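Local coordinates for sensor protein (Vibrio parahaemolyticus, PDB 3I9Y), which responds to trimethylamine N-oxide (TMAO) as the receptor TorS, a membrane histidine kinase that probably phosphorylates itself from ATP, and is represented here by its sensor domain, at residues T17-S22 with F43-S48; D67-N72 with N261-K266; E102-L107 with G227-V232; Q191-F196 with V232-L237. All blocks are in the same frame, centred on the assembly; numbering follows the deposited sequence.

How the contacts relate
All four contacts lie in the all-helical sensor domain, which consists of two four-helix bundles stacked end on end. Contacts 1 and 2 belong to one bundle, with centres about 17 Å apart. Contacts 3 and 4 belong to the other, with centres about 12 Å apart; they share V232 and touch through Q230 and F196. Between the bundles, the centres of contacts 2 and 3 are about 52 Å apart, yet both use helix 63-114, while contacts 2 and 4 both use helix 232-267. Contact 1 closes before the others open, contacts 3 and 4 alternate along the chain, and both are nested inside the loop closed by contact 2. Two long helices thus join the bundles physically.

Contact 1 of 4, residues T17-S22 with F43-S48; sequences TRIISS and FEQLES
The amide of Q45 and the guanidinium of R18 are the flat groups of this contact, and they meet with their planes 47° apart, where Q45 NE2 approaches the guanidinium obliquely. The R18 and Q45 side chains cross at about a right angle, and R18 CB comes within 3.6 Å of Q45 NE2. On the other half of the amide, S22 OG sits above the carbonyl plane, 35° out of it. The setting is an antiparallel helical hairpin, helix 5-27 against helix 32-58, forming two of the four helices of one bundle; the short segment axes approach to 9.6 Å. Q45 is the side chain that bridges the gap: CG is anti to the carbonyl carbon (chi1 -63°), and the chain runs extended beyond it. Its aliphatic part slides past I19 in the opposite direction, with I19 CG1 3.7 Å from Q45 CB. Further along, I19 CD1 reaches over the backbone to lie 3.8 Å from L46 CA. I19 also touches L80 of helix 63-114 and F257 of helix 232-267, which places it at the meeting point of all four helices; L46 packs on L80 too. On the polar side, the hydroxyl of S22 and the amide grip each other directly and through a water. S22 OG donates to Q45 OE1 at 2.6 Å, a water donates to S22 OG at 2.8 Å, and that water accepts from Q45 NE2 at 2.9 Å, closing the ring.

Contact 2 of 4, residues D67-N72 with N261-K266; sequences DALESN and NSTVNK
T263 lays its methyl group over the flank of L69, with T263 CG2 3.9 Å from L69 CD1 and 3.8 Å from L69 N, so both side chain and backbone of the leucine lie beneath it. The same methyl lies 4.4 Å from A68 CB. The threonine rotamer separates two chemistries: OG1 is anti to the carbonyl carbon (chi1 -68°), whereas CG2 is anti to the backbone N. N72 meets the hydroxyl tip to tip. Its ND2 lies 2.8 Å from T263 OG1, but the N-H...O angle of 142° makes this a weak hydrogen bond. The T263 hydroxyl is also paired, again weakly, with the backbone carbonyl of E259 one turn earlier in its own helix. Beyond T263, L69 CD1 stands 4.4 Å from V264 CG1, a looser apolar approach. The segments run at 155°, close to antiparallel, and join helix 63-114 to helix 232-267 inside a four-helix bundle. The other two helices complete the surroundings: L69 touches I53 of helix 32-58, and V264 touches A9 and V12 of helix 5-27. This end of the bundle carries both chain termini and so probably lies nearest the membrane. With one bent polar bond in a buried, largely apolar setting, the geometry suggests that methyl packing supplies much of the cohesion, while the amide-hydroxyl pair gives N72 a partner at the interface.

Contact 3 of 4, residues E102-L107 with G227-V232; sequences EEMRLL and GKRQVV
R229 places CG anti to its carbonyl carbon (chi1 -66°), and E103 makes the same first choice. The arginine is extended from CG to NE and the glutamate beyond CG; the two chains cross at about a right angle, and their charged ends meet. In the resulting salt bridge R229 NE donates to E103 OE2 at 2.8 Å. The bond is nearly straight, its N-H...O angle being 169°. E103 OE2 lies close to the guanidinium plane, but the donor meets the oxygen on its anti side and well out of the carboxylate plane, in keeping with the 71° between the two planes. R229 NH1 makes a salt bridge to E225 of helix 213-228, so two carboxylates share the guanidinium, E103 at NE and E225 at NH1, which would be expected to favour its charged form. L107 CD1 lies over one face of that guanidinium and 4.0 Å from R229 CD. Beneath the charged layer M104 slides past R229 in the opposite direction, bringing M104 CG to 3.5 Å from R229 CB and M104 SD to 3.8 Å from the same atom. M104 SD is also 4.1 Å from V232 CG1. The turn between helices 213-228 and 232-267 thus packs on helix 63-114, in its predicted coiled-coil part, within one of the two stacked four-helix bundles. M104 and L107 continue onto L226 of helix 213-228, V232 rests on R100 of helix 63-114, and Q230 packs on F196, E197 and L200 of helix 186-208.

Contact 4 of 4, residues Q191-F196 with V232-L237; sequences QIQTAF and VFTILL
F233 presents one face of its ring to the backbone of Q193, and the two side chains slide past each other in opposite directions. Q193 CA lies 3.8 Å from the F233 ring centroid and 16° off the ring normal, a CH-pi contact offset toward the rim. Because Q193 CG is anti to the backbone N (chi1 175°) and the chain is extended beyond it, the glutamine runs back alongside the base of the phenylalanine, with NE2 3.6 Å from F233 CB. Its OE1 then reaches L237, coming within 3.8 Å of L237 CD1 as the two side chains cross at about a right angle. The far end of the F233 ring meets F196. These rings are oblique, with planes at 54° and centroids 5.4 Å apart; F233 CE2 lies over one face of F196, and F196 CB is 3.7 Å from F233 CZ. I192 CG2 adds a methyl contact 4.0 Å from F233 CE1. The contact joins antiparallel helices 186-208 and 232-267, whose segment axes are 10.4 Å apart, in one of the two bundles. I192 and F196 also touch helix 158-180, at E179 and I177. Between these segments the chemistry is dispersive: a buried aromatic ring is clasped by methyl, methylene and ring carbons, and the glutamine meets it through CA, CB and CG, while its amide rests on F233 CB and L237 CD1.

Contact 1 of 4, residues T17-S22 with F43-S48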
loop_
_atom_site.group_PDB
_atom_site.type_symbol
_atom_site.label_atom_id
_atom_site.label_comp_id
_atom_site.label_asym_id
_atom_site.label_seq_id
_atom_site.Cartn_x
_atom_site.Cartn_y
_atom_site.Cartn_z
ATOM N N THR A 17 -22.340 11.008 2.854
ATOM C CA THR A 17 -22.348 9.555 2.971
ATOM C C THR A 17 -22.028 8.845 1.652
ATOM O O THR A 17 -21.288 7.868 1.675
ATOM C CB THR A 17 -23.587 8.954 3.815
ATOM O OG1 THR A 17 -24.262 7.965 3.033
ATOM C CG2 THR A 17 -24.278 9.867 4.450
ATOM N N ARG A 18 -22.399 9.361 0.505
ATOM C CA ARG A 18 -21.948 8.739 -0.675
ATOM C C ARG A 18 -20.392 8.793 -0.893
ATOM O O ARG A 18 -19.767 7.756 -1.429
ATOM C CB ARG A 18 -22.641 9.334 -1.912
ATOM C CG ARG A 18 -23.969 8.640 -1.863
ATOM C CD ARG A 18 -25.178 9.276 -2.536
ATOM N NE ARG A 18 -24.669 9.810 -3.742
ATOM C CZ ARG A 18 -25.432 10.267 -4.739
ATOM N NH1 ARG A 18 -26.772 10.203 -4.559
ATOM N NH2 ARG A 18 -24.791 10.735 -5.938
ATOM N N ILE A 19 -19.773 9.955 -0.543
ATOM C CA ILE A 19 -18.387 10.124 -0.770
ATOM C C ILE A 19 -17.680 9.155 0.151
ATOM O O ILE A 19 -16.656 8.596 -0.245
ATOM C CB ILE A 19 -17.971 11.603 -0.452
ATOM C CG1 ILE A 19 -18.391 12.441 -1.739
ATOM C CG2 ILE A 19 -16.473 11.725 -0.214
ATOM C CD1 ILE A 19 -18.262 13.985 -1.307
ATOM N N ILE A 20 -18.173 9.022 1.391
ATOM C CA ILE A 20 -17.558 8.109 2.302
ATOM C C ILE A 20 -17.542 6.636 1.687
ATOM O O ILE A 20 -16.493 5.982 1.798
ATOM C CB ILE A 20 -18.202 8.135 3.704
ATOM C CG1 ILE A 20 -17.598 9.330 4.489
ATOM C CG2 ILE A 20 -17.771 6.877 4.601
ATOM C CD1 ILE A 20 -18.717 9.767 5.646
ATOM N N SER A 21 -18.641 6.163 1.056
ATOM C CA SER A 21 -18.573 4.887 0.332
ATOM C C SER A 21 -17.613 4.949 -0.876
ATOM O O SER A 21 -16.899 3.967 -1.021
ATOM C CB SER A 21 -19.927 4.423 -0.284
ATOM O OG SER A 21 -20.587 4.261 0.985
ATOM N N SER A 22 -17.652 5.984 -1.744
ATOM C CA SER A 22 -16.687 6.045 -2.809
ATOM C C SER A 22 -15.240 6.008 -2.254
ATOM O O SER A 22 -14.376 5.447 -2.941
ATOM C CB SER A 22 -16.847 7.301 -3.696
ATOM O OG SER A 22 -18.157 7.202 -4.194
ATOM N N PHE A 43 -14.764 12.188 -7.534
ATOM C CA PHE A 43 -14.628 13.574 -7.961
ATOM C C PHE A 43 -15.976 14.107 -8.424
ATOM O O PHE A 43 -16.269 15.254 -8.142
ATOM C CB PHE A 43 -13.746 13.637 -9.095
ATOM C CG PHE A 43 -13.604 15.019 -9.703
ATOM C CD1 PHE A 43 -12.705 15.947 -9.102
ATOM C CD2 PHE A 43 -14.292 15.358 -10.866
ATOM C CE1 PHE A 43 -12.430 17.300 -9.658
ATOM C CE2 PHE A 43 -14.094 16.695 -11.463
ATOM C CZ PHE A 43 -13.145 17.663 -10.845
ATOM N N GLU A 44 -16.821 13.305 -9.106
ATOM C CA GLU A 44 -18.086 13.890 -9.509
ATOM C C GLU A 44 -18.963 14.260 -8.228
ATOM O O GLU A 44 -19.674 15.263 -8.209
ATOM C CB GLU A 44 -18.950 12.912 -10.177
ATOM C CG GLU A 44 -18.775 12.985 -11.611
ATOM C CD GLU A 44 -19.864 12.060 -12.305
ATOM O OE1 GLU A 44 -19.508 10.859 -12.597
ATOM O OE2 GLU A 44 -21.091 12.481 -12.496
ATOM N N GLN A 45 -18.940 13.388 -7.258
ATOM C CA GLN A 45 -19.715 13.532 -6.048
ATOM C C GLN A 45 -19.110 14.718 -5.211
ATOM O O GLN A 45 -19.853 15.489 -4.579
ATOM C CB GLN A 45 -19.724 12.241 -5.218
ATOM C CG GLN A 45 -20.424 10.997 -5.993
ATOM C CD GLN A 45 -20.219 9.709 -5.114
ATOM O OE1 GLN A 45 -19.271 9.575 -4.301
ATOM N NE2 GLN A 45 -21.157 8.808 -5.186
ATOM N N LEU A 46 -17.810 14.885 -5.204
ATOM C CA LEU A 46 -17.299 15.989 -4.448
ATOM C C LEU A 46 -17.769 17.368 -5.181
ATOM O O LEU A 46 -18.119 18.329 -4.503
ATOM C CB LEU A 46 -15.781 15.943 -4.398
ATOM C CG LEU A 46 -15.067 17.228 -3.919
ATOM C CD1 LEU A 46 -15.378 17.331 -2.375
ATOM C CD2 LEU A 46 -13.438 16.985 -4.120
ATOM N N GLU A 47 -17.733 17.409 -6.495
ATOM C CA GLU A 47 -18.107 18.565 -7.275
ATOM C C GLU A 47 -19.603 18.931 -6.978
ATOM O O GLU A 47 -20.009 20.134 -6.839
ATOM C CB GLU A 47 -17.860 18.189 -8.733
ATOM C CG GLU A 47 -18.012 19.242 -9.710
ATOM C CD GLU A 47 -16.699 19.403 -10.810
ATOM O OE1 GLU A 47 -16.857 18.956 -12.005
ATOM O OE2 GLU A 47 -15.567 19.948 -10.450
ATOM N N SER A 48 -20.454 17.899 -6.928
ATOM C CA SER A 48 -21.812 18.211 -6.575
ATOM C C SER A 48 -21.841 18.673 -5.099
ATOM O O SER A 48 -22.657 19.499 -4.773
ATOM C CB SER A 48 -22.749 16.985 -6.581
ATOM O OG SER A 48 -22.651 16.338 -7.767
HETATM O O HOH W 1 -20.743 6.342 -3.667
#

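Contact 2 of 4, residues D67-N72 with N261-K266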
loop_
_atom_site.group_PDB
_atom_site.type_symbol
_atom_site.label_atom_id
_atom_site.label_comp_id
_atom_site.label_asym_id
_atom_site.label_seq_id
_atom_site.Cartn_x
_atom_site.Cartn_y
_atom_site.Cartn_z
ATOM N N ASP A 67 -16.482 31.063 8.251
ATOM C CA ASP A 67 -15.102 30.791 8.245
ATOM C C ASP A 67 -14.867 29.262 8.636
ATOM O O ASP A 67 -13.956 28.660 8.087
ATOM C CB ASP A 67 -14.339 31.607 9.241
ATOM C CG ASP A 67 -14.236 33.109 8.813
ATOM O OD1 ASP A 67 -14.317 33.410 7.555
ATOM O OD2 ASP A 67 -14.078 33.937 9.824
ATOM N N ALA A 68 -15.604 28.788 9.634
ATOM C CA ALA A 68 -15.500 27.446 10.043
ATOM C C ALA A 68 -15.922 26.541 8.829
ATOM O O ALA A 68 -15.219 25.574 8.467
ATOM C CB ALA A 68 -16.384 27.164 11.337
ATOM N N LEU A 69 -16.985 26.847 8.127
ATOM C CA LEU A 69 -17.378 26.038 7.009
ATOM C C LEU A 69 -16.216 26.001 5.870
ATOM O O LEU A 69 -15.951 24.957 5.294
ATOM C CB LEU A 69 -18.575 26.647 6.300
ATOM C CG LEU A 69 -19.132 25.892 5.122
ATOM C CD1 LEU A 69 -19.721 24.588 5.791
ATOM C CD2 LEU A 69 -20.351 26.637 4.442
ATOM N N GLU A 70 -15.574 27.124 5.592
ATOM C CA GLU A 70 -14.562 27.226 4.555
ATOM C C GLU A 70 -13.370 26.352 5.036
ATOM O O GLU A 70 -12.848 25.600 4.211
ATOM C CB GLU A 70 -14.105 28.603 4.395
ATOM C CG GLU A 70 -12.807 28.743 3.612
ATOM C CD GLU A 70 -12.943 28.359 2.063
ATOM O OE1 GLU A 70 -14.109 28.253 1.549
ATOM O OE2 GLU A 70 -11.842 28.116 1.372
ATOM N N SER A 71 -12.995 26.397 6.322
ATOM C CA SER A 71 -11.891 25.617 6.638
ATOM C C SER A 71 -12.355 24.052 6.664
ATOM O O SER A 71 -11.547 23.123 6.265
ATOM C CB SER A 71 -11.351 26.205 7.937
ATOM O OG SER A 71 -11.177 25.172 8.799
ATOM N N ASN A 72 -13.631 23.723 7.079
ATOM C CA ASN A 72 -14.066 22.323 7.030
ATOM C C ASN A 72 -13.986 21.847 5.502
ATOM O O ASN A 72 -13.603 20.695 5.264
ATOM C CB ASN A 72 -15.504 22.091 7.404
ATOM C CG ASN A 72 -15.784 22.410 8.822
ATOM O OD1 ASN A 72 -14.899 22.329 9.738
ATOM N ND2 ASN A 72 -16.988 22.825 9.050
ATOM N N ASN A 261 -20.723 18.450 8.471
ATOM C CA ASN A 261 -22.176 18.451 8.534
ATOM C C ASN A 261 -22.564 19.073 9.860
ATOM O O ASN A 261 -23.526 19.742 9.898
ATOM C CB ASN A 261 -22.723 17.051 8.404
ATOM C CG ASN A 261 -22.504 16.539 6.972
ATOM O OD1 ASN A 261 -21.456 15.901 6.657
ATOM N ND2 ASN A 261 -23.372 16.953 6.083
ATOM N N SER A 262 -21.723 18.997 10.867
ATOM C CA SER A 262 -22.083 19.599 12.124
ATOM C C SER A 262 -22.035 21.108 11.982
ATOM O O SER A 262 -22.867 21.813 12.529
ATOM C CB SER A 262 -21.194 19.116 13.179
ATOM O OG SER A 262 -20.953 20.225 13.970
ATOM N N THR A 263 -21.156 21.660 11.143
ATOM C CA THR A 263 -21.162 23.130 10.892
ATOM C C THR A 263 -22.353 23.446 9.967
ATOM O O THR A 263 -23.025 24.507 10.128
ATOM C CB THR A 263 -19.900 23.532 10.188
ATOM O OG1 THR A 263 -18.781 23.372 11.089
ATOM C CG2 THR A 263 -19.874 24.980 9.699
ATOM N N VAL A 264 -22.674 22.589 8.968
ATOM C CA VAL A 264 -23.801 23.022 8.173
ATOM C C VAL A 264 -25.107 22.874 9.076
ATOM O O VAL A 264 -25.986 23.606 8.872
ATOM C CB VAL A 264 -24.054 22.304 6.745
ATOM C CG1 VAL A 264 -22.860 21.576 6.301
ATOM C CG2 VAL A 264 -25.337 21.504 6.737
ATOM N N ASN A 265 -25.232 21.951 9.970
ATOM C CA ASN A 265 -26.426 22.012 10.742
ATOM C C ASN A 265 -26.481 23.319 11.578
ATOM O O ASN A 265 -27.562 23.799 11.839
ATOM C CB ASN A 265 -26.503 20.876 11.703
ATOM C CG ASN A 265 -26.889 19.591 10.994
ATOM O OD1 ASN A 265 -27.581 19.637 9.941
ATOM N ND2 ASN A 265 -26.486 18.428 11.531
ATOM N N LYS A 266 -25.347 23.865 12.031
ATOM C CA LYS A 266 -25.418 25.083 12.787
ATOM C C LYS A 266 -25.844 26.144 11.872
ATOM O O LYS A 266 -26.553 27.035 12.347
ATOM C CB LYS A 266 -24.059 25.465 13.457
ATOM C CG LYS A 266 -23.702 24.487 14.537
ATOM C CD LYS A 266 -22.369 24.926 15.278
ATOM C CE LYS A 266 -21.630 23.776 16.032
ATOM N NZ LYS A 266 -20.058 23.841 15.763
#

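Contact 3 of 4, residues E102-L107 with G227-V232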
loop_
_atom_site.group_PDB
_atom_site.type_symbol
_atom_site.label_atom_id
_atom_site.label_comp_id
_atom_site.label_asym_id
_atom_site.label_seq_id
_atom_site.Cartn_x
_atom_site.Cartn_y
_atom_site.Cartn_z
ATOM N N GLU A 102 8.679 -12.445 -8.069
ATOM C CA GLU A 102 8.660 -13.396 -9.168
ATOM C C GLU A 102 10.123 -13.507 -9.721
ATOM O O GLU A 102 10.545 -14.636 -9.929
ATOM C CB GLU A 102 7.717 -13.003 -10.271
ATOM C CG GLU A 102 7.681 -13.891 -11.520
ATOM C CD GLU A 102 7.307 -15.303 -11.176
ATOM O OE1 GLU A 102 6.783 -15.650 -10.002
ATOM O OE2 GLU A 102 7.592 -16.198 -12.072
ATOM N N GLU A 103 10.927 -12.449 -9.850
ATOM C CA GLU A 103 12.323 -12.685 -10.300
ATOM C C GLU A 103 13.076 -13.561 -9.284
ATOM O O GLU A 103 13.950 -14.388 -9.623
ATOM C CB GLU A 103 13.195 -11.397 -10.302
ATOM C CG GLU A 103 12.507 -10.348 -11.241
ATOM C CD GLU A 103 13.210 -8.943 -11.215
ATOM O OE1 GLU A 103 12.796 -8.184 -12.108
ATOM O OE2 GLU A 103 14.090 -8.583 -10.384
ATOM N N MET A 104 12.796 -13.294 -8.017
ATOM C CA MET A 104 13.477 -14.053 -6.947
ATOM C C MET A 104 13.025 -15.554 -6.961
ATOM O O MET A 104 13.897 -16.471 -6.586
ATOM C CB MET A 104 13.214 -13.462 -5.559
ATOM C CG MET A 104 14.002 -12.127 -5.535
ATOM S SD MET A 104 13.736 -11.467 -3.785
ATOM C CE MET A 104 12.977 -10.664 -4.333
ATOM N N ARG A 105 11.729 -15.813 -7.224
ATOM C CA ARG A 105 11.243 -17.210 -7.253
ATOM C C ARG A 105 11.995 -17.880 -8.502
ATOM O O ARG A 105 12.469 -19.077 -8.380
ATOM C CB ARG A 105 9.706 -17.333 -7.566
ATOM C CG ARG A 105 9.212 -18.884 -7.561
ATOM C CD ARG A 105 7.595 -18.711 -7.889
ATOM N NE ARG A 105 7.566 -18.368 -9.351
ATOM C CZ ARG A 105 7.873 -19.246 -10.323
ATOM N NH1 ARG A 105 8.223 -20.480 -9.983
ATOM N NH2 ARG A 105 7.908 -18.984 -11.628
ATOM N N LEU A 106 12.076 -17.238 -9.670
ATOM C CA LEU A 106 12.742 -17.943 -10.772
ATOM C C LEU A 106 14.267 -18.254 -10.460
ATOM O O LEU A 106 14.802 -19.241 -10.907
ATOM C CB LEU A 106 12.789 -17.041 -12.084
ATOM C CG LEU A 106 11.310 -16.875 -12.500
ATOM C CD1 LEU A 106 11.240 -15.865 -13.653
ATOM C CD2 LEU A 106 11.000 -18.188 -13.210
ATOM N N LEU A 107 15.000 -17.281 -9.904
ATOM C CA LEU A 107 16.417 -17.478 -9.597
ATOM C C LEU A 107 16.488 -18.631 -8.570
ATOM O O LEU A 107 17.376 -19.417 -8.645
ATOM C CB LEU A 107 17.054 -16.199 -8.868
ATOM C CG LEU A 107 17.118 -15.102 -9.915
ATOM C CD1 LEU A 107 17.298 -13.903 -9.029
ATOM C CD2 LEU A 107 18.260 -15.254 -10.946
ATOM N N GLY A 227 21.031 -11.677 -4.187
ATOM C CA GLY A 227 21.364 -10.721 -3.213
ATOM C C GLY A 227 21.036 -9.262 -3.660
ATOM O O GLY A 227 20.637 -8.460 -2.831
ATOM N N LYS A 228 21.019 -9.010 -4.978
ATOM C CA LYS A 228 20.755 -7.655 -5.430
ATOM C C LYS A 228 19.274 -7.411 -5.167
ATOM O O LYS A 228 18.858 -6.194 -4.981
ATOM C CB LYS A 228 21.008 -7.497 -6.931
ATOM C CG LYS A 228 22.496 -7.415 -7.340
ATOM C CD LYS A 228 22.446 -7.307 -8.973
ATOM C CE LYS A 228 23.839 -7.529 -9.498
ATOM N NZ LYS A 228 24.963 -7.623 -8.209
ATOM N N ARG A 229 18.485 -8.481 -5.092
ATOM C CA ARG A 229 16.957 -8.225 -4.981
ATOM C C ARG A 229 16.484 -8.053 -3.568
ATOM O O ARG A 229 15.336 -7.952 -3.279
ATOM C CB ARG A 229 16.158 -9.335 -5.797
ATOM C CG ARG A 229 16.576 -9.016 -7.223
ATOM C CD ARG A 229 16.538 -10.063 -8.085
ATOM N NE ARG A 229 16.494 -9.675 -9.481
ATOM C CZ ARG A 229 17.547 -9.662 -10.317
ATOM N NH1 ARG A 229 18.820 -9.976 -9.917
ATOM N NH2 ARG A 229 17.254 -9.400 -11.611
ATOM N N GLN A 230 17.459 -8.022 -2.625
ATOM C CA GLN A 230 17.118 -7.864 -1.253
ATOM C C GLN A 230 16.512 -6.458 -1.056
ATOM O O GLN A 230 15.851 -6.291 -0.043
ATOM C CB GLN A 230 18.373 -8.004 -0.182
ATOM C CG GLN A 230 18.837 -9.377 -0.164
ATOM C CD GLN A 230 20.212 -9.401 0.658
ATOM O OE1 GLN A 230 21.343 -9.008 0.142
ATOM N NE2 GLN A 230 20.059 -9.742 1.922
ATOM N N VAL A 231 16.658 -5.536 -1.997
ATOM C CA VAL A 231 15.976 -4.161 -1.931
ATOM C C VAL A 231 14.468 -4.442 -1.821
ATOM O O VAL A 231 13.745 -3.560 -1.358
ATOM C CB VAL A 231 16.061 -3.224 -3.219
ATOM C CG1 VAL A 231 17.443 -3.238 -3.792
ATOM C CG2 VAL A 231 15.406 -3.886 -4.349
ATOM N N VAL A 232 13.939 -5.643 -2.173
ATOM C CA VAL A 232 12.419 -5.855 -2.018
ATOM C C VAL A 232 11.976 -5.677 -0.525
ATOM O O VAL A 232 10.870 -5.263 -0.213
ATOM C CB VAL A 232 12.053 -7.199 -2.540
ATOM C CG1 VAL A 232 12.435 -8.290 -1.502
ATOM C CG2 VAL A 232 10.547 -7.285 -2.733
#

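Contact 4 of 4, residues Q191-F196 with V232-L237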
loop_
_atom_site.group_PDB
_atom_site.type_symbol
_atom_site.label_atom_id
_atom_site.label_comp_id
_atom_site.label_asym_id
_atom_site.label_seq_id
_atom_site.Cartn_x
_atom_site.Cartn_y
_atom_site.Cartn_z
ATOM N N GLN A 191 12.638 -8.577 10.838
ATOM C CA GLN A 191 13.278 -9.802 11.264
ATOM C C GLN A 191 13.494 -10.806 10.070
ATOM O O GLN A 191 14.538 -11.491 9.953
ATOM C CB GLN A 191 12.281 -10.353 12.128
ATOM C CG GLN A 191 12.802 -11.073 13.171
ATOM C CD GLN A 191 11.647 -11.113 14.157
ATOM O OE1 GLN A 191 11.456 -10.110 14.923
ATOM N NE2 GLN A 191 10.762 -12.215 14.060
ATOM N N ILE A 192 12.498 -10.845 9.142
ATOM C CA ILE A 192 12.619 -11.786 7.994
ATOM C C ILE A 192 13.627 -11.252 7.135
ATOM O O ILE A 192 14.463 -11.953 6.635
ATOM C CB ILE A 192 11.340 -11.919 7.196
ATOM C CG1 ILE A 192 10.456 -12.717 8.071
ATOM C CG2 ILE A 192 11.604 -12.937 6.034
ATOM C CD1 ILE A 192 9.412 -13.469 7.217
ATOM N N GLN A 193 13.688 -9.926 7.042
ATOM C CA GLN A 193 14.773 -9.382 6.216
ATOM C C GLN A 193 16.185 -9.789 6.736
ATOM O O GLN A 193 17.137 -10.012 5.952
ATOM C CB GLN A 193 14.696 -7.840 6.308
ATOM C CG GLN A 193 15.790 -7.061 5.627
ATOM C CD GLN A 193 15.494 -5.467 5.729
ATOM O OE1 GLN A 193 14.877 -4.942 6.708
ATOM N NE2 GLN A 193 15.967 -4.726 4.729
ATOM N N THR A 194 16.406 -9.716 8.071
ATOM C CA THR A 194 17.844 -9.938 8.454
ATOM C C THR A 194 18.026 -11.514 8.453
ATOM O O THR A 194 19.067 -12.042 8.090
ATOM C CB THR A 194 18.258 -9.326 9.876
ATOM O OG1 THR A 194 17.788 -10.222 10.890
ATOM C CG2 THR A 194 17.687 -8.074 10.155
ATOM N N ALA A 195 16.961 -12.212 8.758
ATOM C CA ALA A 195 17.038 -13.652 8.632
ATOM C C ALA A 195 17.355 -14.121 7.126
ATOM O O ALA A 195 18.170 -15.025 6.868
ATOM C CB ALA A 195 15.767 -14.243 9.092
ATOM N N PHE A 196 16.852 -13.440 6.119
ATOM C CA PHE A 196 17.010 -13.903 4.741
ATOM C C PHE A 196 18.373 -13.509 4.455
ATOM O O PHE A 196 19.119 -14.207 3.720
ATOM C CB PHE A 196 16.059 -13.052 3.792
ATOM C CG PHE A 196 16.307 -13.251 2.314
ATOM C CD1 PHE A 196 15.487 -14.150 1.577
ATOM C CD2 PHE A 196 17.273 -12.556 1.665
ATOM C CE1 PHE A 196 15.680 -14.327 0.209
ATOM C CE2 PHE A 196 17.486 -12.712 0.281
ATOM C CZ PHE A 196 16.713 -13.598 -0.462
ATOM N N VAL A 232 13.939 -5.643 -2.173
ATOM C CA VAL A 232 12.419 -5.855 -2.018
ATOM C C VAL A 232 11.976 -5.677 -0.525
ATOM O O VAL A 232 10.870 -5.263 -0.213
ATOM C CB VAL A 232 12.053 -7.199 -2.540
ATOM C CG1 VAL A 232 12.435 -8.290 -1.502
ATOM C CG2 VAL A 232 10.547 -7.285 -2.733
ATOM N N PHE A 233 12.834 -5.972 0.483
ATOM C CA PHE A 233 12.415 -5.820 1.833
ATOM C C PHE A 233 12.318 -4.248 2.140
ATOM O O PHE A 233 11.494 -3.862 2.986
ATOM C CB PHE A 233 13.496 -6.442 2.810
ATOM C CG PHE A 233 13.443 -7.961 2.808
ATOM C CD1 PHE A 233 12.433 -8.639 3.502
ATOM C CD2 PHE A 233 14.397 -8.641 2.031
ATOM C CE1 PHE A 233 12.400 -9.982 3.414
ATOM C CE2 PHE A 233 14.374 -10.016 1.920
ATOM C CZ PHE A 233 13.396 -10.716 2.597
ATOM N N THR A 234 13.079 -3.365 1.482
ATOM C CA THR A 234 12.840 -2.002 1.912
ATOM C C THR A 234 11.590 -1.583 1.179
ATOM O O THR A 234 10.945 -0.720 1.685
ATOM C CB THR A 234 13.927 -1.018 1.562
ATOM O OG1 THR A 234 13.947 -0.972 0.156
ATOM C CG2 THR A 234 15.341 -1.596 1.868
ATOM N N ILE A 235 11.120 -2.233 0.088
ATOM C CA ILE A 235 9.827 -1.788 -0.577
ATOM C C ILE A 235 8.657 -2.317 0.292
ATOM O O ILE A 235 7.610 -1.639 0.500
ATOM C CB ILE A 235 9.724 -2.298 -2.012
ATOM C CG1 ILE A 235 10.993 -1.755 -2.799
ATOM C CG2 ILE A 235 8.440 -1.672 -2.604
ATOM C CD1 ILE A 235 11.081 -2.395 -4.259
ATOM N N LEU A 236 8.883 -3.483 0.949
ATOM C CA LEU A 236 7.844 -4.026 1.863
ATOM C C LEU A 236 7.668 -3.061 3.046
ATOM O O LEU A 236 6.471 -2.883 3.545
ATOM C CB LEU A 236 8.155 -5.445 2.419
ATOM C CG LEU A 236 7.929 -6.445 1.254
ATOM C CD1 LEU A 236 8.615 -7.827 1.809
ATOM C CD2 LEU A 236 6.434 -6.802 1.058
ATOM N N LEU A 237 8.778 -2.450 3.509
ATOM C CA LEU A 237 8.594 -1.479 4.612
ATOM C C LEU A 237 7.859 -0.202 4.120
ATOM O O LEU A 237 7.057 0.366 4.905
ATOM C CB LEU A 237 9.954 -1.039 5.330
ATOM C CG LEU A 237 10.652 -2.411 5.756
ATOM C CD1 LEU A 237 12.155 -2.356 5.998
ATOM C CD2 LEU A 237 9.956 -2.860 7.137
#